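Local atomic coordinates of purine nucleoside phosphorylase YlmD (Geobacillus stearothermophilus, PDB entry 6T1B), a protein that catalyses the phosphorolysis of adenosine, inosine and S-methyl-5'-thioadenosine to the free base and a ribose 1-phosphate, and also deaminates adenosine. Residues C122-V127 with T261-A266; T29-G34 with L250-R255. All blocks are in the same frame, centred on the assembly; numbering follows the deposited sequence.

Contact 1. Residues C122-V127 with T261-A266; sequences CFADCV and TGRMLA. With NOS (inosine), chain B.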
ATOM      1  N   CYS A 122       0.557  -4.474  -4.796  1.00  8.64           N
ATOM      2  CA  CYS A 122       1.806  -5.139  -4.480  1.00  8.84           C
ATOM      3  C   CYS A 122       2.855  -4.175  -3.963  1.00  9.20           C
ATOM      4  O   CYS A 122       2.941  -3.037  -4.455  1.00  9.96           O
ATOM      5  CB  CYS A 122       2.347  -5.796  -5.745  1.00 10.31           C
ATOM      6  SG  CYS A 122       1.473  -7.296  -6.236  1.00 13.73           S
ATOM      7  N   PHE A 123       3.685  -4.653  -3.021  1.00  8.58           N
ATOM      8  CA  PHE A 123       4.640  -3.813  -2.322  1.00  9.58           C
ATOM      9  C   PHE A 123       5.907  -4.587  -1.987  1.00  9.79           C
ATOM     10  O   PHE A 123       5.852  -5.764  -1.623  1.00 10.55           O
ATOM     11  CB  PHE A 123       4.044  -3.310  -1.004  1.00 10.60           C
ATOM     12  CG  PHE A 123       2.967  -2.332  -1.221  1.00 10.15           C
ATOM     13  CD1 PHE A 123       3.272  -0.992  -1.360  1.00 10.55           C
ATOM     14  CD2 PHE A 123       1.669  -2.744  -1.402  1.00  9.03           C
ATOM     15  CE1 PHE A 123       2.281  -0.063  -1.628  1.00 11.20           C
ATOM     16  CE2 PHE A 123       0.673  -1.812  -1.677  1.00 10.51           C
ATOM     17  CZ  PHE A 123       0.988  -0.479  -1.798  1.00 10.90           C
ATOM     18  N   ALA A 124       7.054  -3.893  -2.009  1.00  9.71           N
ATOM     19  CA  ALA A 124       8.300  -4.404  -1.447  1.00  9.26           C
ATOM     20  C   ALA A 124       9.264  -3.250  -1.155  1.00 10.44           C
ATOM     21  O   ALA A 124      10.395  -3.232  -1.623  1.00 11.30           O
ATOM     22  CB  ALA A 124       8.942  -5.432  -2.364  1.00 11.32           C
ATOM     23  N   ASP A 125       8.763  -2.269  -0.404  1.00 10.35           N
ATOM     24  CA  ASP A 125       9.503  -1.125   0.128  1.00 11.46           C
ATOM     25  C   ASP A 125       8.610   0.132   0.061  1.00 11.39           C
ATOM     26  O   ASP A 125       8.657   0.971   0.953  1.00 12.55           O
ATOM     27  CB  ASP A 125      10.800  -0.777  -0.596  1.00 11.34           C
ATOM     28  CG  ASP A 125      11.989  -1.636  -0.189  1.00 12.97           C
ATOM     29  OD1 ASP A 125      12.974  -1.539  -0.931  1.00 12.70           O
ATOM     30  OD2 ASP A 125      11.983  -2.352   0.855  1.00 12.28           O
ATOM     31  N   CYS A 126       7.818   0.281  -0.995  1.00 10.71           N
ATOM     32  CA  CYS A 126       7.023   1.498  -1.169  1.00 12.34           C
ATOM     33  C   CYS A 126       5.925   1.532  -0.117  1.00 11.43           C
ATOM     34  O   CYS A 126       5.568   0.519   0.471  1.00 11.79           O
ATOM     35  CB  CYS A 126       6.457   1.548  -2.579  1.00 15.11           C
ATOM     36  SG  CYS A 126       7.735   1.752  -3.857  1.00 20.09           S
ATOM     37  N   VAL A 127       5.380   2.716   0.106  1.00 10.92           N
ATOM     38  CA  VAL A 127       4.432   2.894   1.193  1.00 12.21           C
ATOM     39  C   VAL A 127       3.028   2.440   0.816  1.00  9.69           C
ATOM     40  O   VAL A 127       2.436   2.972  -0.136  1.00 10.95           O
ATOM     41  CB  VAL A 127       4.389   4.363   1.664  1.00 12.19           C
ATOM     42  CG1 VAL A 127       3.437   4.493   2.841  1.00 15.58           C
ATOM     43  CG2 VAL A 127       5.773   4.845   2.010  1.00 14.89           C
ATOM     44  N   THR A 261      13.261  -9.708  -6.341  1.00 11.26           N
ATOM     45  CA  THR A 261      12.584 -10.178  -5.148  1.00 10.60           C
ATOM     46  C   THR A 261      11.089 -10.258  -5.428  1.00  9.71           C
ATOM     47  O   THR A 261      10.598  -9.838  -6.484  1.00 10.92           O
ATOM     48  CB  THR A 261      12.911  -9.277  -3.950  1.00 11.37           C
ATOM     49  OG1 THR A 261      12.523  -9.952  -2.741  1.00 13.11           O
ATOM     50  CG2 THR A 261      12.267  -7.914  -4.070  1.00 12.13           C
ATOM     51  N   GLY A 262      10.372 -10.810  -4.445  1.00 10.90           N
ATOM     52  CA  GLY A 262       8.938 -10.931  -4.538  1.00 10.13           C
ATOM     53  C   GLY A 262       8.235  -9.638  -4.153  1.00  9.72           C
ATOM     54  O   GLY A 262       8.833  -8.583  -3.907  1.00  9.83           O
ATOM     55  N   ARG A 263       6.918  -9.740  -4.115  1.00  9.29           N
ATOM     56  CA  ARG A 263       6.056  -8.684  -3.626  1.00  9.22           C
ATOM     57  C   ARG A 263       5.071  -9.214  -2.593  1.00  9.12           C
ATOM     58  O   ARG A 263       4.494 -10.298  -2.755  1.00 10.33           O
ATOM     59  CB  ARG A 263       5.242  -8.072  -4.766  1.00  9.89           C
ATOM     60  CG  ARG A 263       6.060  -7.457  -5.875  1.00 10.11           C
ATOM     61  CD  ARG A 263       6.748  -6.193  -5.402  1.00 12.41           C
ATOM     62  NE  ARG A 263       7.499  -5.541  -6.467  1.00 14.11           N
ATOM     63  CZ  ARG A 263       8.799  -5.711  -6.681  1.00 17.16           C
ATOM     64  NH1 ARG A 263       9.518  -6.514  -5.911  1.00 14.38           N
ATOM     65  NH2 ARG A 263       9.402  -5.077  -7.682  1.00 20.09           N
ATOM     66  N   MET A 264       4.907  -8.439  -1.528  1.00  9.79           N
ATOM     67  CA  MET A 264       3.790  -8.649  -0.631  1.00  9.18           C
ATOM     68  C   MET A 264       2.535  -8.032  -1.256  1.00 11.06           C
ATOM     69  O   MET A 264       2.621  -7.166  -2.120  1.00 11.14           O
ATOM     70  CB  MET A 264       4.033  -7.959   0.701  1.00 11.02           C
ATOM     71  CG  MET A 264       5.195  -8.478   1.535  1.00  9.30           C
ATOM     72  SD  MET A 264       6.820  -7.826   1.125  1.00 10.75           S
ATOM     73  CE  MET A 264       6.697  -6.133   1.721  1.00 11.21           C
ATOM     74  N   LEU A 265       1.370  -8.484  -0.801  1.00  9.90           N
ATOM     75  CA  LEU A 265       0.110  -7.883  -1.207  1.00  9.15           C
ATOM     76  C   LEU A 265      -0.454  -7.128  -0.009  1.00 10.52           C
ATOM     77  O   LEU A 265      -0.597  -7.710   1.078  1.00 10.66           O
ATOM     78  CB  LEU A 265      -0.907  -8.941  -1.594  1.00 10.88           C
ATOM     79  CG  LEU A 265      -2.109  -8.462  -2.394  1.00 14.28           C
ATOM     80  CD1 LEU A 265      -1.672  -8.228  -3.853  1.00 13.97           C
ATOM     81  CD2 LEU A 265      -3.269  -9.413  -2.278  1.00 16.30           C
ATOM     82  N   ALA A 266      -0.759  -5.861  -0.216  1.00  9.19           N
ATOM     83  CA  ALA A 266      -1.615  -5.093   0.680  1.00  9.41           C
ATOM     84  C   ALA A 266      -3.033  -5.213   0.155  1.00  9.87           C
ATOM     85  O   ALA A 266      -3.267  -5.194  -1.061  1.00 10.33           O
ATOM     86  CB  ALA A 266      -1.215  -3.622   0.673  1.00  9.51           C
TER
HETATM   87  N9  NOS B 301       5.018  -5.313  -9.850  1.00 28.56           N
HETATM   88  C4  NOS B 301       3.678  -5.333  -9.727  1.00 26.01           C
HETATM   89  N3  NOS B 301       2.655  -4.279  -9.528  1.00 25.85           N
HETATM   90  C2  NOS B 301       1.268  -4.644  -9.480  1.00 25.92           C
HETATM   91  N1  NOS B 301       0.848  -6.010  -9.618  1.00 25.76           N
HETATM   92  C6  NOS B 301       1.780  -7.056  -9.808  1.00 23.83           C
HETATM   93  O6  NOS B 301       1.366  -8.179  -9.903  1.00 19.81           O
HETATM   94  C5  NOS B 301       3.263  -6.637  -9.855  1.00 24.18           C
HETATM   95  N7  NOS B 301       4.326  -7.367  -9.988  1.00 21.97           N
HETATM   96  C8  NOS B 301       5.403  -6.585  -9.999  1.00 27.12           C
HETATM   97  C5' NOS B 301       4.888  -2.161  -6.927  1.00 40.47           C
HETATM   98  O5' NOS B 301       5.547  -1.902  -5.690  1.00 41.78           O
HETATM   99  C4' NOS B 301       5.885  -2.418  -8.028  1.00 38.12           C
HETATM  100  O4' NOS B 301       5.889  -3.834  -8.317  1.00 35.88           O
HETATM  101  C1' NOS B 301       5.762  -4.049  -9.707  1.00 33.55           C
HETATM  102  C2' NOS B 301       5.113  -2.794 -10.283  1.00 36.43           C
HETATM  103  O2' NOS B 301       5.514  -2.602 -11.632  1.00 37.52           O
HETATM  104  C3' NOS B 301       5.626  -1.695  -9.351  1.00 38.34           C
HETATM  105  O3' NOS B 301       6.870  -1.181  -9.856  1.00 39.57           O
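Phe123 and Met264 form an antiparallel hydrogen-bonded pair: Phe123 N donates to Met264 O at 2.9 Å, and Met264 N reaches Phe123 O at 2.8 Å. Next to it Cys122 and Leu265 are a non-hydrogen-bonded pair, where Cys122 CA adds a CA-H...O contact to Met264 O. Side chains pack on both faces of the ladder. On the Phe123 side, its ring atom CE2 meets Ala266 CB at 3.5 Å, while Met264, bent at chi2 and chi3, curls SD and CE round Phe123 O. On the other, Cys122 SG lies 4.1 Å from Leu265 CD1.

Inosine is held from both segments. Arg263 NE points almost straight at the ribose O4' (3.0 Å, 175°), which lies at the edge of the guanidinium. A chi2 of -70° bends the arginine chain and brings CD to Ala124 CB; Arg263 NH1 bonds back to Gly262 O at 3.0 Å, which would limit rotation. Cys122 O accepts from inosine O5' at 3.1 Å, and Cys122 SG lies 3.6 Å from base atom C6.

Past Ala124 the chain turns to Cys126, which binds the catalytic zinc with His81 and His143. Strand 264-269 runs between 118-123 and 25-29; helix 53-67 touches Leu265, and strand 127-133 meets Phe123.

Contact 2. Residues T29-G34 with L250-R255; sequences TTKHGG and LFFSHR
Lys31 packs on the backbone of Leu250 and Phe251. Its amide N is hydrogen-bonded to Leu250 O (2.9 Å, 140°), and its side chain meets one atom of that backbone after another. CB sits over one face of the Phe252 ring, offset toward the rim, in a CH-pi contact 3.9 Å from the centroid. With chi1 at 66°, CG stands between the backbone N and the carbonyl carbon and comes 3.5 Å from Leu250 O. CD packs on the peptide link that follows, 3.5 Å from Leu250 C and close to Phe251 N. CE meets Phe251 O, and NZ finds its hydrogen-bond acceptor in Glu248 O. An alanine here would probably keep the contact with the Phe252 face but leave the Leu250-Phe251 peptide without its aliphatic cover and Glu248 O without the ammonium group.

Beside the lysine, Thr30 CB lies 3.3 Å from Leu250 O, and Thr30 CG2 touches Leu250 CD2 at 3.8 Å as the two side chains cross obliquely. Thr29 O lies at the edge of the Phe251 ring, near its plane.

This is loop-to-loop packing near the inosine site: the Phe252 side chain is about 5 Å from that of Arg263 but about 10 Å from inosine.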
ATOM      1  N   THR A  29       0.535  -9.103   3.410  1.00 10.16           N
ATOM      2  CA  THR A  29       1.117 -10.442   3.540  1.00 11.38           C
ATOM      3  C   THR A  29       2.584 -10.356   3.959  1.00 11.82           C
ATOM      4  O   THR A  29       3.231  -9.322   3.801  1.00 11.33           O
ATOM      5  CB  THR A  29       1.007 -11.224   2.220  1.00 11.40           C
ATOM      6  OG1 THR A  29       1.661 -10.535   1.161  1.00 11.10           O
ATOM      7  CG2 THR A  29      -0.437 -11.440   1.845  1.00 11.40           C
ATOM      8  N   THR A  30       3.102 -11.472   4.497  1.00 11.98           N
ATOM      9  CA  THR A  30       4.533 -11.654   4.706  1.00 11.83           C
ATOM     10  C   THR A  30       5.040 -12.605   3.625  1.00 13.64           C
ATOM     11  O   THR A  30       4.282 -13.102   2.796  1.00 13.94           O
ATOM     12  CB  THR A  30       4.858 -12.237   6.079  1.00 16.48           C
ATOM     13  OG1 THR A  30       4.478 -13.612   6.052  1.00 18.41           O
ATOM     14  CG2 THR A  30       4.179 -11.451   7.169  1.00 18.86           C
ATOM     15  N   LYS A  31       6.326 -12.899   3.659  1.00 13.29           N
ATOM     16  CA  LYS A  31       6.924 -13.620   2.547  1.00 14.03           C
ATOM     17  C   LYS A  31       6.734 -15.116   2.641  1.00 11.19           C
ATOM     18  O   LYS A  31       7.163 -15.834   1.728  1.00 12.73           O
ATOM     19  CB  LYS A  31       8.425 -13.298   2.456  1.00 17.57           C
ATOM     20  CG  LYS A  31       9.198 -13.775   3.595  1.00 15.82           C
ATOM     21  CD  LYS A  31      10.510 -13.015   3.844  1.00 31.61           C
ATOM     22  CE  LYS A  31      11.370 -12.867   2.606  1.00 23.21           C
ATOM     23  NZ  LYS A  31      12.810 -12.589   3.013  1.00 21.68           N
ATOM     24  N   HIS A  32       6.162 -15.637   3.727  1.00 11.55           N
ATOM     25  CA  HIS A  32       6.149 -17.069   3.975  1.00 12.41           C
ATOM     26  C   HIS A  32       4.802 -17.731   3.697  1.00 13.25           C
ATOM     27  O   HIS A  32       3.752 -17.093   3.754  1.00 14.78           O
ATOM     28  CB  HIS A  32       6.571 -17.313   5.407  1.00 13.73           C
ATOM     29  CG  HIS A  32       7.956 -16.834   5.675  1.00 13.76           C
ATOM     30  ND1 HIS A  32       9.055 -17.397   5.067  1.00 14.46           N
ATOM     31  CD2 HIS A  32       8.411 -15.802   6.425  1.00 15.27           C
ATOM     32  CE1 HIS A  32      10.138 -16.748   5.461  1.00 17.19           C
ATOM     33  NE2 HIS A  32       9.774 -15.790   6.297  1.00 17.04           N
ATOM     34  N   GLY A  33       4.863 -19.021   3.395  1.00 12.91           N
ATOM     35  CA  GLY A  33       3.678 -19.833   3.198  1.00 14.40           C
ATOM     36  C   GLY A  33       3.301 -20.086   1.756  1.00 14.44           C
ATOM     37  O   GLY A  33       2.225 -20.642   1.505  1.00 14.64           O
ATOM     38  N   GLY A  34       4.159 -19.739   0.806  1.00 11.93           N
ATOM     39  CA  GLY A  34       3.840 -19.833  -0.598  1.00 14.31           C
ATOM     40  C   GLY A  34       4.590 -20.919  -1.342  1.00 11.78           C
ATOM     41  O   GLY A  34       5.181 -21.832  -0.758  1.00 13.75           O
ATOM     42  N   LEU A 250      10.448 -11.222   7.555  1.00 17.59           N
ATOM     43  CA  LEU A 250       9.045 -11.082   7.226  1.00 17.84           C
ATOM     44  C   LEU A 250       8.827 -10.626   5.798  1.00 15.38           C
ATOM     45  O   LEU A 250       7.813 -10.988   5.207  1.00 13.91           O
ATOM     46  CB  LEU A 250       8.347 -10.057   8.127  1.00 22.60           C
ATOM     47  CG  LEU A 250       7.956 -10.475   9.537  1.00 25.35           C
ATOM     48  CD1 LEU A 250       7.195  -9.333  10.203  1.00 29.57           C
ATOM     49  CD2 LEU A 250       7.137 -11.744   9.503  1.00 27.66           C
ATOM     50  N   PHE A 251       9.734  -9.810   5.228  1.00 12.86           N
ATOM     51  CA  PHE A 251       9.417  -9.047   4.038  1.00 12.01           C
ATOM     52  C   PHE A 251      10.415  -9.149   2.898  1.00 11.70           C
ATOM     53  O   PHE A 251      11.629  -9.230   3.126  1.00 12.40           O
ATOM     54  CB  PHE A 251       9.279  -7.559   4.355  1.00 11.92           C
ATOM     55  CG  PHE A 251       8.236  -7.251   5.394  1.00 13.94           C
ATOM     56  CD1 PHE A 251       8.586  -6.608   6.565  1.00 16.39           C
ATOM     57  CD2 PHE A 251       6.911  -7.561   5.180  1.00 12.53           C
ATOM     58  CE1 PHE A 251       7.627  -6.280   7.522  1.00 17.24           C
ATOM     59  CE2 PHE A 251       5.948  -7.244   6.117  1.00 14.85           C
ATOM     60  CZ  PHE A 251       6.325  -6.601   7.297  1.00 14.45           C
ATOM     61  N   PHE A 252       9.878  -9.169   1.668  1.00 10.42           N
ATOM     62  CA  PHE A 252      10.657  -8.847   0.490  1.00 10.33           C
ATOM     63  C   PHE A 252      11.012  -7.365   0.551  1.00 11.32           C
ATOM     64  O   PHE A 252      10.229  -6.543   1.020  1.00 11.30           O
ATOM     65  CB  PHE A 252       9.848  -9.061  -0.783  1.00  9.26           C
ATOM     66  CG  PHE A 252       9.300 -10.455  -0.942  1.00  9.07           C
ATOM     67  CD1 PHE A 252       7.911 -10.671  -0.929  1.00 12.32           C
ATOM     68  CD2 PHE A 252      10.127 -11.548  -1.129  1.00 10.95           C
ATOM     69  CE1 PHE A 252       7.401 -11.964  -1.080  1.00 12.11           C
ATOM     70  CE2 PHE A 252       9.613 -12.816  -1.274  1.00 11.14           C
ATOM     71  CZ  PHE A 252       8.237 -13.007  -1.274  1.00 10.52           C
ATOM     72  N   SER A 253      12.172  -7.010   0.005  1.00  9.82           N
ATOM     73  CA  SER A 253      12.601  -5.623  -0.049  1.00 10.30           C
ATOM     74  C   SER A 253      13.351  -5.396  -1.350  1.00  9.49           C
ATOM     75  O   SER A 253      14.421  -5.964  -1.547  1.00 10.93           O
ATOM     76  CB  SER A 253      13.509  -5.272   1.134  1.00 11.76           C
ATOM     77  OG  SER A 253      14.104  -4.002   0.972  1.00 11.98           O
ATOM     78  N   HIS A 254      12.804  -4.547  -2.211  1.00 10.11           N
ATOM     79  CA  HIS A 254      13.498  -4.219  -3.456  1.00 10.62           C
ATOM     80  C   HIS A 254      14.911  -3.730  -3.206  1.00 11.75           C
ATOM     81  O   HIS A 254      15.843  -4.114  -3.922  1.00 13.52           O
ATOM     82  CB  HIS A 254      12.673  -3.162  -4.179  1.00 11.81           C
ATOM     83  CG  HIS A 254      13.322  -2.629  -5.413  1.00 13.47           C
ATOM     84  ND1 HIS A 254      13.285  -3.304  -6.611  1.00 15.03           N
ATOM     85  CD2 HIS A 254      14.026  -1.497  -5.630  1.00 20.11           C
ATOM     86  CE1 HIS A 254      13.944  -2.611  -7.518  1.00 13.03           C
ATOM     87  NE2 HIS A 254      14.409  -1.510  -6.950  1.00 21.68           N
ATOM     88  N   ARG A 255      15.104  -2.892  -2.190  1.00 11.34           N
ATOM     89  CA  ARG A 255      16.431  -2.356  -1.934  1.00 13.52           C
ATOM     90  C   ARG A 255      17.343  -3.409  -1.316  1.00 13.43           C
ATOM     91  O   ARG A 255      18.465  -3.621  -1.788  1.00 15.29           O
ATOM     92  CB  ARG A 255      16.372  -1.106  -1.064  1.00 16.99           C
ATOM     93  CG  ARG A 255      17.752  -0.491  -0.847  1.00 24.88           C
ATOM     94  CD  ARG A 255      17.686   0.921  -0.281  1.00 61.35           C
ATOM     95  NE  ARG A 255      17.469   1.913  -1.330  1.00 74.51           N
ATOM     96  CZ  ARG A 255      18.210   3.005  -1.515  1.00 58.16           C
ATOM     97  NH1 ARG A 255      19.229   3.289  -0.708  1.00 55.61           N
ATOM     98  NH2 ARG A 255      17.908   3.829  -2.507  1.00 66.78           N
TER

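Overall arrangement
From the N terminus, strand 25-29 leads into 29-34, the first half of contact 2; the chain then passes through helix 53-67 to strand 118-123 and segment 122-127 of contact 1. Only after strand 237-239 does 250-255 return to 29-34, closing a loop of 215 residues, and 261-266 then joins 122-127 across 133. The segments alternate, so the loops cross rather than nest. The contacts also touch: Asp125 OD2 lies 2.7 Å from Ser253 OG, probably hydrogen-bonded, and Met264 packs against Thr29. Contact 1 pairs strands 118-123 and 264-269, neighbours in one mixed sheet, beside inosine, while contact 2 joins loops at the end of strand 25-29 and before strand 264-269.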